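Local coordinates for periplasmic binding protein (Veillonella parvula, PDB 4MO9) that probably captures a solute, perhaps an iron-chelate complex, outside the cytoplasmic membrane for delivery to an uptake transporter, at residues P116-E130 with A140-E152. Residues are numbered along the deposited sequence; the frame is centred on the assembly and turned at random.
Sequences PDVIFIPVDLKDQYE and AGIQTIYIDYHAE
Tyr146 lies between Ile121 and Lys126 and ends at Glu130 of helix 123-132. From CB, near Ile121 O, CG stands anti to the carbonyl carbon (chi1 -67°), which lays the ring along the side of Ile121, where the Lys126 chain can cross it. Ile121 O sits in the ring plane at the edge, 3.4 Å from Tyr146 CD1, with Ile121 CB close by. Lys126 crosses one face in a CH-pi contact, its CD 3.6 Å from the ring centroid, while Thr144 CG2 covers the opposite face near the rim. CD2 faces Lys126 CD, CE1 approaches Tyr129 CD2, CE2 meets Lys126 CE, and CZ nears Lys126 CG and Glu130 OE2. At the tip, Tyr146 OH donates a hydrogen bond of 2.5 Å, unusually close, to Glu130 OE2; Glu130 OE1 salt-bridges Lys126 NZ. A leucine here would probably leave Glu130 OE2 without this donor and the Lys126 chain without its aromatic platform. Tyr129 OH donates to Thr144 OG1 (2.6 Å). Six backbone hydrogen bonds, from Gln143 N–Asp117 O to Val123 N–Ile147 O, join parallel strands 118-122 and 143-147. Strand 118-122, the helices that follow and edge strand 143-147 form a beta-alpha-beta crossover in the parallel sheet of one lobe.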
# COMPACT_ATOMS: atom_id res chain seq x y z
N PRO A 116 -5.46 20.00 -17.03
CA PRO A 116 -4.73 18.74 -16.95
C PRO A 116 -4.97 17.92 -18.20
O PRO A 116 -5.91 18.25 -18.96
CB PRO A 116 -5.36 18.05 -15.75
CG PRO A 116 -6.77 18.55 -15.72
CD PRO A 116 -6.76 19.94 -16.33
N ASP A 117 -4.16 16.89 -18.44
CA ASP A 117 -4.40 16.04 -19.59
C ASP A 117 -4.90 14.66 -19.20
O ASP A 117 -5.68 14.05 -19.95
CB ASP A 117 -3.19 15.98 -20.55
CG ASP A 117 -1.85 15.80 -19.83
OD1 ASP A 117 -1.84 15.36 -18.66
OD2 ASP A 117 -0.80 16.08 -20.47
N VAL A 118 -4.49 14.17 -18.04
CA VAL A 118 -4.96 12.86 -17.59
C VAL A 118 -5.12 12.80 -16.07
O VAL A 118 -4.36 13.43 -15.31
CB VAL A 118 -4.03 11.72 -18.07
CG1 VAL A 118 -2.72 11.79 -17.37
CG2 VAL A 118 -4.65 10.36 -17.79
N ILE A 119 -6.12 12.05 -15.62
CA ILE A 119 -6.26 11.74 -14.20
C ILE A 119 -6.34 10.22 -14.08
O ILE A 119 -7.10 9.58 -14.81
CB ILE A 119 -7.51 12.43 -13.60
CG1 ILE A 119 -7.71 12.03 -12.14
CG2 ILE A 119 -8.77 12.11 -14.38
CD1 ILE A 119 -8.82 12.83 -11.50
N PHE A 120 -5.51 9.65 -13.20
CA PHE A 120 -5.55 8.21 -12.92
C PHE A 120 -6.44 7.97 -11.71
O PHE A 120 -6.28 8.62 -10.66
CB PHE A 120 -4.14 7.65 -12.64
CG PHE A 120 -3.17 7.85 -13.77
CD1 PHE A 120 -3.11 6.95 -14.83
CD2 PHE A 120 -2.31 8.95 -13.78
CE1 PHE A 120 -2.22 7.13 -15.89
CE2 PHE A 120 -1.41 9.14 -14.86
CZ PHE A 120 -1.37 8.23 -15.90
N ILE A 121 -7.39 7.05 -11.86
CA ILE A 121 -8.37 6.80 -10.80
C ILE A 121 -8.36 5.34 -10.39
O ILE A 121 -8.58 4.46 -11.22
CB ILE A 121 -9.79 7.17 -11.26
CG1 ILE A 121 -9.87 8.67 -11.56
CG2 ILE A 121 -10.82 6.78 -10.19
CD1 ILE A 121 -9.87 9.57 -10.30
N PRO A 122 -8.10 5.06 -9.10
CA PRO A 122 -8.21 3.66 -8.67
C PRO A 122 -9.63 3.13 -8.85
O PRO A 122 -10.62 3.87 -8.70
CB PRO A 122 -7.86 3.73 -7.17
CG PRO A 122 -6.94 4.94 -7.07
CD PRO A 122 -7.56 5.94 -8.04
N VAL A 123 -9.75 1.85 -9.21
CA VAL A 123 -11.06 1.21 -9.33
C VAL A 123 -11.92 1.37 -8.07
O VAL A 123 -13.13 1.56 -8.16
CB VAL A 123 -10.90 -0.29 -9.72
CG1 VAL A 123 -12.19 -1.07 -9.48
CG2 VAL A 123 -10.46 -0.40 -11.19
N ASP A 124 -11.29 1.29 -6.90
CA ASP A 124 -12.04 1.46 -5.65
C ASP A 124 -12.65 2.87 -5.53
O ASP A 124 -13.54 3.10 -4.71
CB ASP A 124 -11.14 1.16 -4.44
CG ASP A 124 -11.02 -0.33 -4.15
OD1 ASP A 124 -11.41 -1.15 -5.03
OD2 ASP A 124 -10.54 -0.70 -3.05
N LEU A 125 -12.16 3.79 -6.36
CA LEU A 125 -12.64 5.17 -6.37
C LEU A 125 -13.50 5.47 -7.61
O LEU A 125 -14.11 6.54 -7.73
CB LEU A 125 -11.42 6.12 -6.30
CG LEU A 125 -11.65 7.64 -6.16
CD1 LEU A 125 -12.47 7.97 -4.93
CD2 LEU A 125 -10.30 8.36 -6.11
N LYS A 126 -13.57 4.50 -8.53
CA LYS A 126 -14.26 4.66 -9.82
C LYS A 126 -15.75 5.04 -9.72
O LYS A 126 -16.21 5.98 -10.40
CB LYS A 126 -14.10 3.40 -10.68
CG LYS A 126 -14.91 3.37 -12.01
CD LYS A 126 -14.39 2.23 -12.91
CE LYS A 126 -15.23 2.04 -14.17
NZ LYS A 126 -16.60 1.55 -13.89
N ASP A 127 -16.51 4.33 -8.89
CA ASP A 127 -17.94 4.62 -8.76
C ASP A 127 -18.18 6.07 -8.34
O ASP A 127 -18.98 6.78 -8.95
CB ASP A 127 -18.61 3.66 -7.79
CG ASP A 127 -18.72 2.25 -8.35
OD1 ASP A 127 -18.79 2.10 -9.59
OD2 ASP A 127 -18.75 1.29 -7.54
N GLN A 128 -17.47 6.50 -7.30
CA GLN A 128 -17.60 7.87 -6.81
C GLN A 128 -17.15 8.87 -7.89
O GLN A 128 -17.81 9.89 -8.11
CB GLN A 128 -16.78 8.07 -5.55
CG GLN A 128 -17.11 9.35 -4.81
CD GLN A 128 -18.45 9.27 -4.12
OE1 GLN A 128 -19.17 10.27 -3.99
NE2 GLN A 128 -18.81 8.07 -3.67
N TYR A 129 -16.03 8.58 -8.55
CA TYR A 129 -15.51 9.46 -9.58
C TYR A 129 -16.55 9.63 -10.69
O TYR A 129 -16.88 10.76 -11.08
CB TYR A 129 -14.20 8.89 -10.14
CG TYR A 129 -13.65 9.64 -11.34
CD1 TYR A 129 -13.08 10.90 -11.19
CD2 TYR A 129 -13.66 9.07 -12.61
CE1 TYR A 129 -12.55 11.59 -12.30
CE2 TYR A 129 -13.14 9.73 -13.70
CZ TYR A 129 -12.58 10.99 -13.54
OH TYR A 129 -12.06 11.64 -14.63
N GLU A 130 -17.08 8.52 -11.18
CA GLU A 130 -18.04 8.57 -12.28
C GLU A 130 -19.31 9.29 -11.88
O GLU A 130 -19.96 9.93 -12.71
CB GLU A 130 -18.33 7.17 -12.82
CG GLU A 130 -17.07 6.45 -13.29
CD GLU A 130 -17.28 5.50 -14.45
OE1 GLU A 130 -18.24 4.69 -14.40
OE2 GLU A 130 -16.48 5.56 -15.42
N ALA A 140 -14.43 18.64 -20.39
CA ALA A 140 -13.24 19.49 -20.49
C ALA A 140 -12.13 18.87 -21.34
O ALA A 140 -11.08 19.49 -21.54
CB ALA A 140 -12.70 19.82 -19.11
N GLY A 141 -12.34 17.64 -21.81
CA GLY A 141 -11.36 16.99 -22.67
C GLY A 141 -10.24 16.30 -21.89
O GLY A 141 -9.19 15.98 -22.46
N ILE A 142 -10.47 16.07 -20.60
CA ILE A 142 -9.47 15.41 -19.76
C ILE A 142 -9.67 13.89 -19.79
O ILE A 142 -10.80 13.41 -19.63
CB ILE A 142 -9.56 15.92 -18.30
CG1 ILE A 142 -9.33 17.44 -18.27
CG2 ILE A 142 -8.57 15.20 -17.40
CD1 ILE A 142 -9.95 18.14 -17.08
N GLN A 143 -8.59 13.14 -19.99
CA GLN A 143 -8.70 11.68 -20.10
C GLN A 143 -8.68 10.99 -18.75
O GLN A 143 -7.98 11.43 -17.84
CB GLN A 143 -7.60 11.12 -21.01
CG GLN A 143 -7.57 11.79 -22.38
CD GLN A 143 -8.92 11.74 -23.07
OE1 GLN A 143 -9.48 10.66 -23.28
NE2 GLN A 143 -9.46 12.91 -23.41
N THR A 144 -9.44 9.91 -18.63
CA THR A 144 -9.46 9.12 -17.40
C THR A 144 -8.78 7.77 -17.67
O THR A 144 -9.06 7.13 -18.70
CB THR A 144 -10.91 8.84 -16.95
OG1 THR A 144 -11.56 10.08 -16.60
CG2 THR A 144 -10.95 7.89 -15.77
N ILE A 145 -7.88 7.35 -16.78
CA ILE A 145 -7.25 6.04 -16.89
C ILE A 145 -7.43 5.29 -15.57
O ILE A 145 -6.91 5.72 -14.53
CB ILE A 145 -5.75 6.16 -17.25
CG1 ILE A 145 -5.60 6.78 -18.65
CG2 ILE A 145 -5.07 4.81 -17.22
CD1 ILE A 145 -4.13 6.85 -19.13
N TYR A 146 -8.16 4.18 -15.59
CA TYR A 146 -8.39 3.43 -14.33
C TYR A 146 -7.22 2.49 -14.03
O TYR A 146 -6.68 1.86 -14.93
CB TYR A 146 -9.70 2.63 -14.39
CG TYR A 146 -10.91 3.54 -14.44
CD1 TYR A 146 -11.14 4.47 -13.42
CD2 TYR A 146 -11.82 3.47 -15.48
CE1 TYR A 146 -12.23 5.31 -13.46
CE2 TYR A 146 -12.92 4.31 -15.53
CZ TYR A 146 -13.12 5.22 -14.51
OH TYR A 146 -14.21 6.06 -14.54
N ILE A 147 -6.84 2.41 -12.75
CA ILE A 147 -5.77 1.53 -12.31
C ILE A 147 -6.29 0.77 -11.08
O ILE A 147 -7.32 1.13 -10.51
CB ILE A 147 -4.50 2.33 -11.94
CG1 ILE A 147 -4.79 3.25 -10.74
CG2 ILE A 147 -3.99 3.15 -13.14
CD1 ILE A 147 -3.54 3.91 -10.16
N ASP A 148 -5.60 -0.29 -10.67
CA ASP A 148 -6.14 -1.09 -9.57
C ASP A 148 -5.06 -1.90 -8.88
O ASP A 148 -4.82 -3.07 -9.23
CB ASP A 148 -7.29 -2.00 -10.05
CG ASP A 148 -8.03 -2.68 -8.90
OD1 ASP A 148 -7.80 -2.32 -7.71
OD2 ASP A 148 -8.87 -3.57 -9.16
N TYR A 149 -4.42 -1.29 -7.90
CA TYR A 149 -3.50 -2.01 -7.04
C TYR A 149 -4.24 -2.67 -5.87
O TYR A 149 -3.68 -3.54 -5.19
CB TYR A 149 -2.44 -1.04 -6.51
CG TYR A 149 -1.49 -0.52 -7.57
CD1 TYR A 149 -0.83 -1.39 -8.44
CD2 TYR A 149 -1.25 0.84 -7.70
CE1 TYR A 149 0.05 -0.91 -9.41
CE2 TYR A 149 -0.39 1.34 -8.68
CZ TYR A 149 0.26 0.45 -9.52
OH TYR A 149 1.13 0.94 -10.47
N HIS A 150 -5.50 -2.28 -5.63
CA HIS A 150 -6.22 -2.77 -4.46
C HIS A 150 -6.66 -4.21 -4.64
O HIS A 150 -6.87 -4.94 -3.66
CB HIS A 150 -7.44 -1.90 -4.13
CG HIS A 150 -7.09 -0.52 -3.65
ND1 HIS A 150 -6.67 0.48 -4.50
CD2 HIS A 150 -7.09 0.01 -2.41
CE1 HIS A 150 -6.43 1.58 -3.80
NE2 HIS A 150 -6.68 1.32 -2.52
N ALA A 151 -6.80 -4.65 -5.89
CA ALA A 151 -7.23 -6.03 -6.15
C ALA A 151 -6.20 -7.03 -5.63
O ALA A 151 -6.54 -8.16 -5.28
CB ALA A 151 -7.45 -6.24 -7.65
N GLU A 152 -4.94 -6.61 -5.62
CA GLU A 152 -3.82 -7.49 -5.31
C GLU A 152 -3.82 -8.73 -6.23
O GLU A 152 -3.64 -9.86 -5.77
CB GLU A 152 -3.83 -7.91 -3.83
CG GLU A 152 -3.90 -6.73 -2.84
CD GLU A 152 -2.59 -5.95 -2.71
OE1 GLU A 152 -1.73 -6.04 -3.63
OE2 GLU A 152 -2.42 -5.24 -1.69
O HOH W 1 -6.18 15.10 -22.40
O HOH W 2 -8.59 0.10 -6.85
O HOH W 3 -10.10 -3.32 -6.27